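Local coordinates for hypothetical protein SMU.776 (Streptococcus mutans, PDB 2B78), which is of unknown function but is probably an S-adenosylmethionine-dependent methyltransferase that may act on RNA, at residues L69-K82 with I131-Y143. Residues are numbered along the deposited sequence; the frame is centred on the assembly and turned at random.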
loop_
_atom_site.group_PDB
_atom_site.type_symbol
_atom_site.label_atom_id
_atom_site.label_comp_id
_atom_site.label_asym_id
_atom_site.label_seq_id
_atom_site.Cartn_x
_atom_site.Cartn_y
_atom_site.Cartn_z
ATOM N N LEU A 69 -7.916 2.854 26.666
ATOM C CA LEU A 69 -6.809 2.363 25.849
ATOM C C LEU A 69 -5.585 1.942 26.648
ATOM O O LEU A 69 -4.551 2.610 26.595
ATOM C CB LEU A 69 -6.368 3.426 24.837
ATOM C CG LEU A 69 -7.259 3.737 23.641
ATOM C CD1 LEU A 69 -6.526 4.725 22.733
ATOM C CD2 LEU A 69 -7.581 2.460 22.886
ATOM N N ASN A 70 -5.682 0.842 27.383
ATOM C CA ASN A 70 -4.538 0.376 28.151
ATOM C C ASN A 70 -3.854 -0.767 27.398
ATOM O O ASN A 70 -4.332 -1.210 26.344
ATOM C CB ASN A 70 -4.973 -0.081 29.545
ATOM C CG ASN A 70 -6.152 -1.018 29.504
ATOM O OD1 ASN A 70 -6.290 -1.811 28.574
ATOM N ND2 ASN A 70 -7.008 -0.948 30.524
ATOM N N VAL A 71 -2.737 -1.249 27.925
ATOM C CA VAL A 71 -2.013 -2.313 27.245
ATOM C C VAL A 71 -2.876 -3.550 26.975
ATOM O O VAL A 71 -2.735 -4.195 25.932
ATOM C CB VAL A 71 -0.714 -2.689 28.025
ATOM C CG1 VAL A 71 -1.050 -3.241 29.393
ATOM C CG2 VAL A 71 0.107 -3.677 27.215
ATOM N N THR A 72 -3.793 -3.871 27.884
ATOM C CA THR A 72 -4.649 -5.038 27.681
ATOM C C THR A 72 -5.569 -4.874 26.474
ATOM O O THR A 72 -5.865 -5.845 25.771
ATOM C CB THR A 72 -5.510 -5.335 28.927
ATOM O OG1 THR A 72 -4.674 -5.875 29.958
ATOM C CG2 THR A 72 -6.604 -6.344 28.598
ATOM N N TYR A 73 -6.019 -3.650 26.233
ATOM C CA TYR A 73 -6.898 -3.403 25.101
ATOM C C TYR A 73 -6.166 -3.731 23.803
ATOM O O TYR A 73 -6.757 -4.276 22.876
ATOM C CB TYR A 73 -7.353 -1.946 25.082
ATOM C CG TYR A 73 -8.362 -1.663 23.992
ATOM C CD1 TYR A 73 -9.688 -2.075 24.119
ATOM C CD2 TYR A 73 -7.989 -0.988 22.827
ATOM C CE1 TYR A 73 -10.621 -1.822 23.117
ATOM C CE2 TYR A 73 -8.918 -0.729 21.816
ATOM C CZ TYR A 73 -10.228 -1.147 21.971
ATOM O OH TYR A 73 -11.153 -0.882 20.989
ATOM N N PHE A 74 -4.875 -3.401 23.735
ATOM C CA PHE A 74 -4.103 -3.686 22.532
ATOM C C PHE A 74 -3.754 -5.168 22.416
ATOM O O PHE A 74 -3.674 -5.707 21.307
ATOM C CB PHE A 74 -2.848 -2.807 22.484
ATOM C CG PHE A 74 -3.143 -1.362 22.189
ATOM C CD1 PHE A 74 -3.633 -0.980 20.942
ATOM C CD2 PHE A 74 -2.982 -0.392 23.169
ATOM C CE1 PHE A 74 -3.963 0.354 20.684
ATOM C CE2 PHE A 74 -3.308 0.938 22.919
ATOM C CZ PHE A 74 -3.801 1.311 21.675
ATOM N N ILE A 75 -3.560 -5.841 23.548
ATOM C CA ILE A 75 -3.265 -7.277 23.510
ATOM C C ILE A 75 -4.454 -7.980 22.839
ATOM O O ILE A 75 -4.275 -8.855 21.981
ATOM C CB ILE A 75 -3.048 -7.843 24.947
ATOM C CG1 ILE A 75 -1.691 -7.375 25.472
ATOM C CG2 ILE A 75 -3.118 -9.362 24.947
ATOM C CD1 ILE A 75 -1.459 -7.661 26.944
ATOM N N LYS A 76 -5.665 -7.574 23.213
ATOM C CA LYS A 76 -6.885 -8.144 22.645
ATOM C C LYS A 76 -6.934 -7.881 21.142
ATOM O O LYS A 76 -7.230 -8.778 20.356
ATOM C CB LYS A 76 -8.125 -7.518 23.291
ATOM C CG LYS A 76 -8.234 -7.706 24.805
ATOM C CD LYS A 76 -8.531 -9.152 25.173
ATOM C CE LYS A 76 -8.835 -9.285 26.661
ATOM N NZ LYS A 76 -9.096 -10.701 27.046
ATOM N N LEU A 77 -6.655 -6.643 20.746
ATOM C CA LEU A 77 -6.674 -6.290 19.328
ATOM C C LEU A 77 -5.685 -7.115 18.515
ATOM O O LEU A 77 -6.016 -7.597 17.430
ATOM C CB LEU A 77 -6.366 -4.803 19.133
ATOM C CG LEU A 77 -7.507 -3.819 19.411
ATOM C CD1 LEU A 77 -7.034 -2.406 19.148
ATOM C CD2 LEU A 77 -8.710 -4.158 18.514
ATOM N N PHE A 78 -4.468 -7.275 19.024
ATOM C CA PHE A 78 -3.468 -8.042 18.290
ATOM C C PHE A 78 -3.752 -9.541 18.290
ATOM O O PHE A 78 -3.394 -10.236 17.344
ATOM C CB PHE A 78 -2.062 -7.749 18.829
ATOM C CG PHE A 78 -1.615 -6.324 18.611
ATOM C CD1 PHE A 78 -1.845 -5.687 17.390
ATOM C CD2 PHE A 78 -0.964 -5.617 19.619
ATOM C CE1 PHE A 78 -1.439 -4.370 17.179
ATOM C CE2 PHE A 78 -0.551 -4.296 19.422
ATOM C CZ PHE A 78 -0.788 -3.673 18.202
ATOM N N GLN A 79 -4.395 -10.045 19.340
ATOM C CA GLN A 79 -4.725 -11.470 19.388
ATOM C C GLN A 79 -5.719 -11.775 18.275
ATOM O O GLN A 79 -5.648 -12.824 17.635
ATOM C CB GLN A 79 -5.345 -11.851 20.741
ATOM C CG GLN A 79 -4.360 -12.003 21.897
ATOM C CD GLN A 79 -5.063 -12.224 23.244
ATOM O OE1 GLN A 79 -4.468 -12.740 24.193
ATOM N NE2 GLN A 79 -6.328 -11.821 23.327
ATOM N N TRP A 80 -6.640 -10.847 18.030
ATOM C CA TRP A 80 -7.641 -11.038 16.985
ATOM C C TRP A 80 -7.010 -10.936 15.593
ATOM O O TRP A 80 -7.305 -11.735 14.705
ATOM C CB TRP A 80 -8.761 -9.990 17.100
ATOM C CG TRP A 80 -9.787 -10.241 18.168
ATOM C CD1 TRP A 80 -9.905 -9.587 19.364
ATOM C CD2 TRP A 80 -10.862 -11.194 18.123
ATOM N NE1 TRP A 80 -10.988 -10.073 20.065
ATOM C CE2 TRP A 80 -11.590 -11.060 19.330
ATOM C CE3 TRP A 80 -11.279 -12.149 17.184
ATOM C CZ2 TRP A 80 -12.718 -11.841 19.618
ATOM C CZ3 TRP A 80 -12.403 -12.930 17.472
ATOM C CH2 TRP A 80 -13.106 -12.770 18.681
ATOM N N SER A 81 -6.148 -9.946 15.398
ATOM C CA SER A 81 -5.509 -9.767 14.100
ATOM C C SER A 81 -4.620 -10.964 13.779
ATOM O O SER A 81 -4.511 -11.383 12.623
ATOM C CB SER A 81 -4.697 -8.465 14.081
ATOM O OG SER A 81 -3.662 -8.478 15.051
ATOM N N LYS A 82 -3.991 -11.520 14.807
ATOM C CA LYS A 82 -3.120 -12.681 14.637
ATOM C C LYS A 82 -3.924 -13.921 14.250
ATOM O O LYS A 82 -3.537 -14.670 13.356
ATOM C CB LYS A 82 -2.352 -12.953 15.937
ATOM C CG LYS A 82 -1.468 -14.200 15.905
ATOM C CD LYS A 82 -0.590 -14.272 17.148
ATOM C CE LYS A 82 0.438 -15.390 17.052
ATOM N NZ LYS A 82 1.357 -15.395 18.240
ATOM N N ILE A 131 1.378 7.237 22.392
ATOM C CA ILE A 131 1.059 6.100 23.254
ATOM C C ILE A 131 1.648 4.811 22.698
ATOM O O ILE A 131 1.159 3.725 23.003
ATOM C CB ILE A 131 -0.466 5.878 23.398
ATOM C CG1 ILE A 131 -1.080 5.556 22.033
ATOM C CG2 ILE A 131 -1.127 7.102 24.010
ATOM C CD1 ILE A 131 -2.487 5.009 22.116
ATOM N N ARG A 132 2.709 4.918 21.906
ATOM C CA ARG A 132 3.282 3.730 21.293
ATOM C C ARG A 132 3.971 2.724 22.206
ATOM O O ARG A 132 4.118 1.564 21.823
ATOM C CB ARG A 132 4.216 4.121 20.141
ATOM C CG ARG A 132 5.563 4.718 20.517
ATOM C CD ARG A 132 6.204 5.287 19.251
ATOM N NE ARG A 132 7.658 5.168 19.223
ATOM C CZ ARG A 132 8.493 5.913 19.938
ATOM N NH1 ARG A 132 8.027 6.851 20.753
ATOM N NH2 ARG A 132 9.801 5.718 19.832
ATOM N N ASP A 133 4.388 3.136 23.403
ATOM C CA ASP A 133 5.049 2.189 24.302
ATOM C C ASP A 133 4.112 1.065 24.731
ATOM O O ASP A 133 4.507 -0.098 24.770
ATOM C CB ASP A 133 5.611 2.897 25.541
ATOM C CG ASP A 133 6.862 3.697 25.231
ATOM O OD1 ASP A 133 7.338 3.624 24.079
ATOM O OD2 ASP A 133 7.373 4.397 26.136
ATOM N N GLU A 134 2.872 1.406 25.062
ATOM C CA GLU A 134 1.912 0.386 25.465
ATOM C C GLU A 134 1.517 -0.464 24.261
ATOM O O GLU A 134 1.364 -1.676 24.377
ATOM C CB GLU A 134 0.687 1.030 26.107
ATOM C CG GLU A 134 0.167 2.246 25.378
ATOM C CD GLU A 134 -0.832 3.024 26.210
ATOM O OE1 GLU A 134 -1.938 2.492 26.461
ATOM O OE2 GLU A 134 -0.503 4.164 26.617
ATOM N N ILE A 135 1.371 0.166 23.101
ATOM C CA ILE A 135 1.028 -0.574 21.895
ATOM C C ILE A 135 2.102 -1.626 21.607
ATOM O O ILE A 135 1.797 -2.790 21.365
ATOM C CB ILE A 135 0.927 0.365 20.661
ATOM C CG1 ILE A 135 -0.277 1.298 20.817
ATOM C CG2 ILE A 135 0.816 -0.468 19.370
ATOM C CD1 ILE A 135 -0.482 2.249 19.647
ATOM N N VAL A 136 3.366 -1.212 21.625
ATOM C CA VAL A 136 4.461 -2.132 21.347
ATOM C C VAL A 136 4.538 -3.229 22.406
ATOM O O VAL A 136 4.707 -4.402 22.080
ATOM C CB VAL A 136 5.811 -1.377 21.268
ATOM C CG1 VAL A 136 6.940 -2.354 21.040
ATOM C CG2 VAL A 136 5.774 -0.368 20.135
ATOM N N ALA A 137 4.402 -2.840 23.671
ATOM C CA ALA A 137 4.438 -3.784 24.779
ATOM C C ALA A 137 3.397 -4.886 24.557
ATOM O O ALA A 137 3.681 -6.075 24.732
ATOM C CB ALA A 137 4.163 -3.050 26.094
ATOM N N ALA A 138 2.191 -4.478 24.171
ATOM C CA ALA A 138 1.107 -5.416 23.904
ATOM C C ALA A 138 1.446 -6.315 22.723
ATOM O O ALA A 138 1.150 -7.515 22.741
ATOM C CB ALA A 138 -0.182 -4.655 23.610
ATOM N N PHE A 139 2.059 -5.739 21.690
ATOM C CA PHE A 139 2.423 -6.516 20.503
ATOM C C PHE A 139 3.468 -7.581 20.832
ATOM O O PHE A 139 3.341 -8.737 20.416
ATOM C CB PHE A 139 2.976 -5.608 19.392
ATOM C CG PHE A 139 3.337 -6.352 18.127
ATOM C CD1 PHE A 139 2.382 -6.583 17.144
ATOM C CD2 PHE A 139 4.620 -6.857 17.942
ATOM C CE1 PHE A 139 2.700 -7.309 15.991
ATOM C CE2 PHE A 139 4.950 -7.582 16.803
ATOM C CZ PHE A 139 3.985 -7.810 15.822
ATOM N N ARG A 140 4.502 -7.194 21.575
ATOM C CA ARG A 140 5.550 -8.140 21.918
ATOM C C ARG A 140 5.031 -9.341 22.696
ATOM O O ARG A 140 5.594 -10.427 22.602
ATOM C CB ARG A 140 6.675 -7.445 22.689
ATOM C CG ARG A 140 7.418 -6.422 21.846
ATOM C CD ARG A 140 8.566 -5.765 22.603
ATOM N NE ARG A 140 9.762 -6.605 22.674
ATOM C CZ ARG A 140 10.888 -6.245 23.287
ATOM N NH1 ARG A 140 10.967 -5.063 23.883
ATOM N NH2 ARG A 140 11.939 -7.059 23.299
ATOM N N GLN A 141 3.956 -9.169 23.456
ATOM C CA GLN A 141 3.425 -10.311 24.197
ATOM C C GLN A 141 2.714 -11.274 23.245
ATOM O O GLN A 141 2.845 -12.495 23.359
ATOM C CB GLN A 141 2.443 -9.868 25.287
ATOM C CG GLN A 141 1.829 -11.058 26.016
ATOM C CD GLN A 141 0.874 -10.678 27.131
ATOM O OE1 GLN A 141 1.210 -9.888 28.008
ATOM N NE2 GLN A 141 -0.319 -11.264 27.115
ATOM N N VAL A 142 1.971 -10.718 22.295
ATOM C CA VAL A 142 1.227 -11.526 21.336
ATOM C C VAL A 142 2.128 -12.175 20.283
ATOM O O VAL A 142 1.881 -13.309 19.861
ATOM C CB VAL A 142 0.136 -10.670 20.650
ATOM C CG1 VAL A 142 -0.616 -11.497 19.601
ATOM C CG2 VAL A 142 -0.826 -10.137 21.711
ATOM N N TYR A 143 3.173 -11.457 19.871
ATOM C CA TYR A 143 4.134 -11.955 18.876
ATOM C C TYR A 143 5.515 -11.877 19.514
ATOM O O TYR A 143 6.319 -11.017 19.160
ATOM C CB TYR A 143 4.118 -11.066 17.630
ATOM C CG TYR A 143 2.946 -11.283 16.699
ATOM C CD1 TYR A 143 2.944 -12.341 15.784
ATOM C CD2 TYR A 143 1.867 -10.407 16.693
ATOM C CE1 TYR A 143 1.900 -12.513 14.880
ATOM C CE2 TYR A 143 0.810 -10.568 15.789
ATOM C CZ TYR A 143 0.839 -11.621 14.885
ATOM O OH TYR A 143 -0.172 -11.763 13.968
HETATM O O HOH W 1 -1.463 -9.404 13.739
#
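Phe78 presents one ring face to the edge of Phe139, a T-shaped pair with planes 83° apart and Phe139 CD1 over the ring centre, while its own rim meets Ile135, CG2 of that residue lying in the ring plane 3.8 Å from Phe78 CZ. Phe74, one turn earlier, takes an aliphatic partner instead: Ile135 CG1 stands 3.6 Å above the centre of its ring in a CH-pi contact, and Glu134 OE1 sits near the plane at the edge. Tyr143 has Lys82 CD on one face, offset toward the rim, with NZ making an off-centre cation-pi contact.

The two helices run in the same general sense, their axes crossing at -47° and 8.1 Å apart at closest approach, and illustrate knobs-into-holes packing. Phe78 sits among Ile135, Ala138, Phe139 and Val142. Ala138 is the small knob, its CB only 3.4 Å from Phe74 CB, ringed by Val71, Phe74, Ile75 and Phe78. Val142 fills the next hole, among Ile75, Phe78, Gln79 and Lys82.

Lys82 runs over the Tyr143 ring because its chain is extended, with CG anti to the backbone N (chi1 177°), and NZ donates to Val142 O, 2.7 Å away and nearly in line with the carbonyl. A water joins Tyr143 OH to Ser81 OG, which itself donates to Phe78 O. Beyond the pair, Phe100 and Phe121, on strands 96-101 and 118-123 of one mixed sheet, give Phe78 and Phe139 further edge-to-face partners, and Phe107, from a loop, does the same for Phe74.

The chemistry is thus graded: an aromatic and aliphatic centre gives the interface its fit, and at the C-terminal end of helix 132-142 a lysine, probably charged, meets the carbonyl of its last residue, where the helix dipole would probably favour it.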